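Local coordinates for protein beta-galacturonidase (Eisenbergiella tayi, PDB 6NCW) that probably hydrolyses terminal beta-linked galacturonic acid from its substrates, as a beta-galacturonidase of glycoside hydrolase family 2, at residues 298-306 against 545-553; 460-468 against 503-511. All coordinates share one frame; numbering follows the deposited sequence.

Contact 1 (298-306 against 545-553); sequences MLIKDLGAN and YEVVKDSYR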
# COMPACT_ATOMS: atom_id res chain seq x y z
N MET A 298 13.96 -14.08 -16.38
CA MET A 298 15.05 -13.15 -16.10
C MET A 298 15.13 -12.80 -14.62
O MET A 298 16.23 -12.63 -14.09
CB MET A 298 14.92 -11.89 -16.96
CG MET A 298 15.12 -12.18 -18.44
SD MET A 298 15.20 -10.71 -19.49
CE MET A 298 13.62 -9.88 -19.14
N LEU A 299 13.99 -12.70 -13.92
CA LEU A 299 14.05 -12.51 -12.48
C LEU A 299 14.63 -13.75 -11.81
O LEU A 299 15.52 -13.64 -10.96
CB LEU A 299 12.66 -12.20 -11.93
CG LEU A 299 12.04 -10.89 -12.41
CD1 LEU A 299 10.58 -10.72 -11.89
CD2 LEU A 299 12.90 -9.71 -11.97
N ILE A 300 14.18 -14.92 -12.24
CA ILE A 300 14.65 -16.17 -11.65
C ILE A 300 16.15 -16.35 -11.88
O ILE A 300 16.89 -16.76 -10.96
CB ILE A 300 13.80 -17.34 -12.21
CG1 ILE A 300 12.36 -17.22 -11.66
CG2 ILE A 300 14.43 -18.67 -11.89
CD1 ILE A 300 11.35 -18.20 -12.30
N LYS A 301 16.65 -15.99 -13.06
CA LYS A 301 18.09 -16.00 -13.30
C LYS A 301 18.81 -14.95 -12.45
O LYS A 301 19.90 -15.21 -11.94
CB LYS A 301 18.40 -15.80 -14.79
CG LYS A 301 18.17 -17.05 -15.62
CD LYS A 301 17.95 -16.76 -17.12
CE LYS A 301 18.99 -15.81 -17.72
NZ LYS A 301 18.86 -15.65 -19.23
N ASP A 302 18.22 -13.76 -12.29
CA ASP A 302 18.82 -12.73 -11.44
C ASP A 302 18.97 -13.21 -10.00
O ASP A 302 19.92 -12.84 -9.31
CB ASP A 302 17.98 -11.44 -11.50
CG ASP A 302 18.62 -10.27 -10.73
OD1 ASP A 302 18.00 -9.77 -9.77
OD2 ASP A 302 19.75 -9.87 -11.07
N LEU A 303 18.03 -14.03 -9.54
CA LEU A 303 18.09 -14.56 -8.18
C LEU A 303 19.19 -15.61 -7.99
O LEU A 303 19.46 -15.99 -6.84
CB LEU A 303 16.73 -15.14 -7.81
CG LEU A 303 15.70 -14.07 -7.41
CD1 LEU A 303 14.27 -14.52 -7.67
CD2 LEU A 303 15.88 -13.68 -5.94
N GLY A 304 19.83 -16.07 -9.07
CA GLY A 304 20.84 -17.10 -8.97
C GLY A 304 20.35 -18.52 -9.16
O GLY A 304 21.16 -19.45 -9.04
N ALA A 305 19.08 -18.72 -9.49
CA ALA A 305 18.53 -20.06 -9.61
C ALA A 305 19.04 -20.75 -10.87
O ALA A 305 19.40 -20.10 -11.86
CB ALA A 305 17.00 -20.03 -9.62
N ASN A 306 19.07 -22.07 -10.81
CA ASN A 306 19.36 -22.84 -12.01
C ASN A 306 18.23 -23.79 -12.35
O ASN A 306 18.36 -24.58 -13.28
CB ASN A 306 20.69 -23.61 -11.86
CG ASN A 306 20.68 -24.62 -10.73
OD1 ASN A 306 19.62 -25.02 -10.23
ND2 ASN A 306 21.87 -25.05 -10.31
N TYR A 545 13.93 -11.02 -1.34
CA TYR A 545 14.54 -11.25 -2.64
C TYR A 545 16.06 -11.15 -2.55
O TYR A 545 16.78 -11.96 -3.15
CB TYR A 545 13.96 -10.24 -3.64
CG TYR A 545 14.40 -10.31 -5.08
CD1 TYR A 545 15.66 -9.87 -5.48
CD2 TYR A 545 13.51 -10.70 -6.08
CE1 TYR A 545 16.04 -9.87 -6.80
CE2 TYR A 545 13.87 -10.70 -7.40
CZ TYR A 545 15.13 -10.30 -7.76
OH TYR A 545 15.47 -10.31 -9.08
N GLU A 546 16.56 -10.20 -1.76
CA GLU A 546 18.01 -10.02 -1.66
C GLU A 546 18.66 -11.13 -0.84
O GLU A 546 19.83 -11.45 -1.05
CB GLU A 546 18.33 -8.65 -1.06
CG GLU A 546 17.94 -7.49 -1.97
CD GLU A 546 18.63 -7.57 -3.33
OE1 GLU A 546 17.94 -7.42 -4.38
OE2 GLU A 546 19.86 -7.80 -3.36
N VAL A 547 17.91 -11.75 0.08
CA VAL A 547 18.41 -12.87 0.86
C VAL A 547 18.57 -14.11 -0.01
O VAL A 547 19.57 -14.84 0.09
CB VAL A 547 17.46 -13.14 2.05
CG1 VAL A 547 17.52 -14.60 2.49
CG2 VAL A 547 17.83 -12.25 3.21
N VAL A 548 17.58 -14.39 -0.87
CA VAL A 548 17.67 -15.53 -1.78
C VAL A 548 18.79 -15.31 -2.79
O VAL A 548 19.58 -16.23 -3.07
CB VAL A 548 16.32 -15.76 -2.49
CG1 VAL A 548 16.48 -16.80 -3.57
CG2 VAL A 548 15.24 -16.22 -1.49
N LYS A 549 18.88 -14.11 -3.34
CA LYS A 549 19.91 -13.81 -4.32
C LYS A 549 21.30 -13.99 -3.72
O LYS A 549 22.17 -14.65 -4.32
CB LYS A 549 19.71 -12.39 -4.84
CG LYS A 549 20.70 -11.90 -5.86
CD LYS A 549 20.21 -10.54 -6.38
CE LYS A 549 21.10 -10.00 -7.48
NZ LYS A 549 20.54 -8.73 -7.99
N ASP A 550 21.54 -13.44 -2.53
CA ASP A 550 22.82 -13.64 -1.86
C ASP A 550 23.15 -15.11 -1.71
O ASP A 550 24.29 -15.53 -1.94
CB ASP A 550 22.83 -12.98 -0.49
CG ASP A 550 22.88 -11.46 -0.56
OD1 ASP A 550 23.17 -10.91 -1.65
OD2 ASP A 550 22.61 -10.82 0.48
N SER A 551 22.16 -15.92 -1.31
CA SER A 551 22.41 -17.34 -1.11
C SER A 551 22.69 -18.06 -2.43
O SER A 551 23.70 -18.75 -2.56
CB SER A 551 21.22 -17.99 -0.41
OG SER A 551 21.38 -19.40 -0.38
N TYR A 552 21.81 -17.90 -3.42
CA TYR A 552 21.94 -18.67 -4.65
C TYR A 552 23.13 -18.22 -5.49
O TYR A 552 23.74 -19.03 -6.20
CB TYR A 552 20.66 -18.58 -5.48
CG TYR A 552 19.52 -19.51 -5.09
CD1 TYR A 552 19.56 -20.25 -3.91
CD2 TYR A 552 18.41 -19.64 -5.90
CE1 TYR A 552 18.52 -21.11 -3.57
CE2 TYR A 552 17.36 -20.48 -5.56
CZ TYR A 552 17.41 -21.22 -4.40
OH TYR A 552 16.36 -22.06 -4.09
N ARG A 553 23.47 -16.93 -5.46
CA ARG A 553 24.62 -16.44 -6.21
C ARG A 553 25.95 -16.86 -5.58
O ARG A 553 26.99 -16.75 -6.23
CB ARG A 553 24.56 -14.92 -6.31
CG ARG A 553 23.47 -14.41 -7.22
CD ARG A 553 24.13 -13.77 -8.38
NE ARG A 553 23.42 -12.61 -8.88
CZ ARG A 553 22.86 -12.56 -10.08
NH1 ARG A 553 22.94 -13.63 -10.87
NH2 ARG A 553 22.23 -11.46 -10.48
O HOH W 1 20.86 -7.50 -11.22
O HOH W 2 18.01 -7.07 -9.04

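Contact 2 (460-468 against 503-511); sequences PFLITEIGA and GCSGVYIWQ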
# COMPACT_ATOMS: atom_id res chain seq x y z
N PRO A 460 19.20 -40.06 -3.63
CA PRO A 460 19.29 -38.59 -3.60
C PRO A 460 18.06 -37.99 -2.93
O PRO A 460 16.97 -38.56 -2.98
CB PRO A 460 19.36 -38.21 -5.09
CG PRO A 460 19.85 -39.44 -5.78
CD PRO A 460 19.27 -40.58 -5.01
N PHE A 461 18.25 -36.83 -2.32
CA PHE A 461 17.23 -36.19 -1.49
C PHE A 461 17.14 -34.72 -1.87
O PHE A 461 18.16 -34.03 -1.92
CB PHE A 461 17.57 -36.37 0.01
CG PHE A 461 16.67 -35.60 0.98
CD1 PHE A 461 15.37 -36.01 1.22
CD2 PHE A 461 17.16 -34.52 1.68
CE1 PHE A 461 14.55 -35.32 2.12
CE2 PHE A 461 16.36 -33.83 2.59
CZ PHE A 461 15.06 -34.24 2.80
N LEU A 462 15.92 -34.25 -2.14
CA LEU A 462 15.64 -32.85 -2.46
C LEU A 462 14.60 -32.31 -1.49
O LEU A 462 13.68 -33.04 -1.09
CB LEU A 462 15.12 -32.70 -3.90
CG LEU A 462 16.10 -32.84 -5.06
CD1 LEU A 462 15.36 -32.90 -6.38
CD2 LEU A 462 17.11 -31.68 -5.04
N ILE A 463 14.75 -31.04 -1.10
CA ILE A 463 13.66 -30.26 -0.49
C ILE A 463 12.89 -29.60 -1.64
O ILE A 463 13.38 -28.66 -2.27
CB ILE A 463 14.19 -29.21 0.49
CG1 ILE A 463 14.92 -29.86 1.67
CG2 ILE A 463 13.03 -28.31 0.97
CD1 ILE A 463 14.07 -30.90 2.39
N THR A 464 11.69 -30.10 -1.92
CA THR A 464 10.95 -29.61 -3.07
C THR A 464 10.07 -28.41 -2.74
O THR A 464 9.55 -27.78 -3.67
CB THR A 464 10.10 -30.73 -3.68
OG1 THR A 464 9.59 -31.59 -2.65
CG2 THR A 464 10.95 -31.53 -4.65
N GLU A 465 9.92 -28.07 -1.45
CA GLU A 465 9.27 -26.84 -0.99
C GLU A 465 9.87 -26.45 0.35
O GLU A 465 9.95 -27.30 1.24
CB GLU A 465 7.75 -27.00 -0.82
CG GLU A 465 6.99 -27.02 -2.14
CD GLU A 465 5.51 -27.35 -1.98
OE1 GLU A 465 4.96 -27.93 -2.95
OE2 GLU A 465 4.90 -27.05 -0.92
N ILE A 466 10.30 -25.19 0.47
CA ILE A 466 10.52 -24.52 1.75
C ILE A 466 10.32 -23.02 1.51
O ILE A 466 10.63 -22.50 0.44
CB ILE A 466 11.93 -24.84 2.31
CG1 ILE A 466 12.07 -24.43 3.77
CG2 ILE A 466 13.02 -24.17 1.46
CD1 ILE A 466 13.22 -25.18 4.49
N GLY A 467 9.79 -22.32 2.51
CA GLY A 467 9.58 -20.89 2.35
C GLY A 467 8.69 -20.31 3.44
O GLY A 467 8.48 -20.92 4.50
N ALA A 468 8.17 -19.11 3.16
CA ALA A 468 7.46 -18.36 4.19
C ALA A 468 6.57 -17.31 3.54
O ALA A 468 6.90 -16.76 2.48
CB ALA A 468 8.45 -17.69 5.16
N GLY A 503 23.99 -34.96 2.09
CA GLY A 503 23.07 -35.87 1.46
C GLY A 503 21.91 -35.20 0.74
O GLY A 503 21.10 -35.90 0.12
N CYS A 504 21.82 -33.88 0.79
CA CYS A 504 20.74 -33.15 0.13
C CYS A 504 21.27 -32.51 -1.14
O CYS A 504 22.26 -31.78 -1.09
CB CYS A 504 20.15 -32.09 1.07
SG CYS A 504 18.86 -31.02 0.33
N SER A 505 20.63 -32.80 -2.27
CA SER A 505 21.10 -32.26 -3.54
C SER A 505 20.65 -30.82 -3.80
O SER A 505 21.16 -30.21 -4.75
CB SER A 505 20.63 -33.14 -4.70
OG SER A 505 21.33 -34.36 -4.69
N GLY A 506 19.74 -30.27 -2.99
CA GLY A 506 19.33 -28.89 -3.16
C GLY A 506 17.87 -28.69 -2.78
O GLY A 506 17.30 -29.50 -2.06
N VAL A 507 17.29 -27.61 -3.32
CA VAL A 507 16.05 -27.05 -2.79
C VAL A 507 15.29 -26.33 -3.91
O VAL A 507 15.90 -25.72 -4.80
CB VAL A 507 16.35 -26.06 -1.62
CG1 VAL A 507 17.30 -24.96 -2.08
CG2 VAL A 507 15.05 -25.42 -1.12
N TYR A 508 13.95 -26.40 -3.85
CA TYR A 508 13.08 -25.47 -4.57
C TYR A 508 12.36 -24.62 -3.54
O TYR A 508 11.60 -25.13 -2.71
CB TYR A 508 12.05 -26.17 -5.46
CG TYR A 508 12.64 -26.89 -6.63
CD1 TYR A 508 12.87 -28.26 -6.57
CD2 TYR A 508 12.98 -26.21 -7.80
CE1 TYR A 508 13.44 -28.94 -7.64
CE2 TYR A 508 13.53 -26.88 -8.88
CZ TYR A 508 13.77 -28.25 -8.79
OH TYR A 508 14.33 -28.93 -9.85
N ILE A 509 12.60 -23.31 -3.60
CA ILE A 509 11.86 -22.37 -2.78
C ILE A 509 10.39 -22.38 -3.17
O ILE A 509 10.03 -22.32 -4.36
CB ILE A 509 12.47 -20.97 -2.91
CG1 ILE A 509 13.85 -20.95 -2.21
CG2 ILE A 509 11.56 -19.94 -2.25
CD1 ILE A 509 14.73 -19.81 -2.60
N TRP A 510 9.52 -22.45 -2.17
CA TRP A 510 8.11 -22.16 -2.35
C TRP A 510 7.91 -20.71 -1.94
O TRP A 510 7.99 -20.40 -0.74
CB TRP A 510 7.21 -23.09 -1.53
CG TRP A 510 5.78 -22.72 -1.79
CD1 TRP A 510 5.06 -21.73 -1.18
CD2 TRP A 510 4.92 -23.27 -2.82
NE1 TRP A 510 3.80 -21.65 -1.74
CE2 TRP A 510 3.69 -22.58 -2.75
CE3 TRP A 510 5.08 -24.29 -3.78
CZ2 TRP A 510 2.62 -22.88 -3.60
CZ3 TRP A 510 4.01 -24.59 -4.62
CH2 TRP A 510 2.79 -23.87 -4.52
N GLN A 511 7.65 -19.81 -2.90
CA GLN A 511 7.58 -20.06 -4.32
C GLN A 511 8.03 -18.79 -5.02
O GLN A 511 8.38 -17.83 -4.38
CB GLN A 511 6.15 -20.48 -4.77
CG GLN A 511 5.09 -19.39 -4.56
CD GLN A 511 3.74 -19.74 -5.18
OE1 GLN A 511 3.67 -20.31 -6.30
NE2 GLN A 511 2.65 -19.42 -4.46
O HOH W 3 20.99 -36.03 -2.61
O HOH W 4 8.92 -18.16 0.63

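Contact 1 (298-306 against 545-553)
Leu303 and Lys549 bring their CA atoms within 4.3 Å, where the end of helix 290-302 meets helix 544-553 on the outer layer of the TIM barrel; the short axes of 298-302 and 545-553 run at 63°, 10.8 Å apart at their closest. The first helix closes in a Schellman motif: Gly304, at positive phi, donates to Lys301 O, and Ala305 N reaches back to Ile300 O. Without a side chain, Gly304 lets the turn lie directly against Tyr552 CB and Arg553 CG. Leu303 fills the centre of the contact. Its CD2 stands 3.6 Å from the centroid of the Tyr545 ring, almost on the ring normal, a CH-pi contact over the middle of one face; the same methyl touches Val548 CG1. Asp302 organises the polar flank. Its OD1 accepts from Tyr545 OH at 2.7 Å through the anti lone pair and, as part of a salt bridge, from Lys549 NZ on the syn side, 27° out of the carboxylate plane. Two waters also donate to this carboxylate, one to each oxygen, and Pro47 of the second subunit packs against Asp302. The Arg553 guanidinium stands 84° from the carboxylate plane, its NH2 in a salt bridge 3.0 Å from Asp302 OD2, while Asp302 O sits over one guanidinium face, 2.9 Å from NH2 but too poorly angled for a hydrogen bond.

Contact 2 (460-468 against 503-511)
Strands 461-466 and 504-509 run parallel as neighbours in the TIM barrel, 13° between their short axes and 4.7 Å apart, joined through helix 484-500 in a beta-alpha-beta unit. Backbone bonds supply the main evidence of pairing. Ile463 faces Val507 in the regular bridge: Ile463 N donates to Gly506 O at 3.1 Å, and Ile463 O receives Tyr508 N. Ser505 N to Phe461 O extends the pairing toward the N-terminal ends. At the other end Trp510 N reaches Ile466 O at 2.8 Å, but from 43° above the carbonyl plane, whereas Ile466 N to Tyr508 O is weak. One water ties Phe461 N, Gly503 O and Ser505 OG together.

Apolar contacts gather on the side facing the outer helices. Ile466 CG2 meets Val507 CG2 at 3.5 Å, the two side chains crossing near a right angle, and Ile463 CG2 touches the same valine methyl. The Phe461 ring turns its edge to Cys504 CB, and Cys504 SG makes an oblique sulfur-aromatic contact with it.

The galacturonate-binding end carries Glu465 and Trp510. Glu465 OE1 forms a salt bridge with Arg309 and a hydrogen bond to a glycerol, probably from the crystallisation liquor; OE2 hydrogen-bonds Tyr430 OH. Trp510, whose NE1 hydrogen-bonds Asn530 OD1, lies side by side with Glu465. Its first torsion swings the indole away from its own N, laying the six-membered ring beside the acid, carboxylate and ring planes 39° apart and Glu465 CD 3.6 Å from Trp510 CE3. A cis peptide joins Trp510 to Gln511, whose CB lies 3.6 Å above the indole face opposite Glu465 OE2.

Both contacts belong to the TIM barrel domain but to different layers of it. Contact 2 is buried and joins two barrel strands, with main-chain bonds along its length and a galacturonate-binding residue at one end. Contact 1 is partly buried and pairs outer helices; its directional bonds across the segments come from side chains, and it combines an apolar centre with a charged, hydrated edge near the second subunit. Their centres are 15 Å apart, yet they meet directly: helix 544-553 lies over strand 504-509, where Val548 CG1 approaches Ile509 CD1 at 3.6 Å and Tyr552 packs on Val507 and Ile509. The Tyr552 hydroxyl hydrogen-bonds Gly274 O of strand 268-276, which also pairs with strand 504-509.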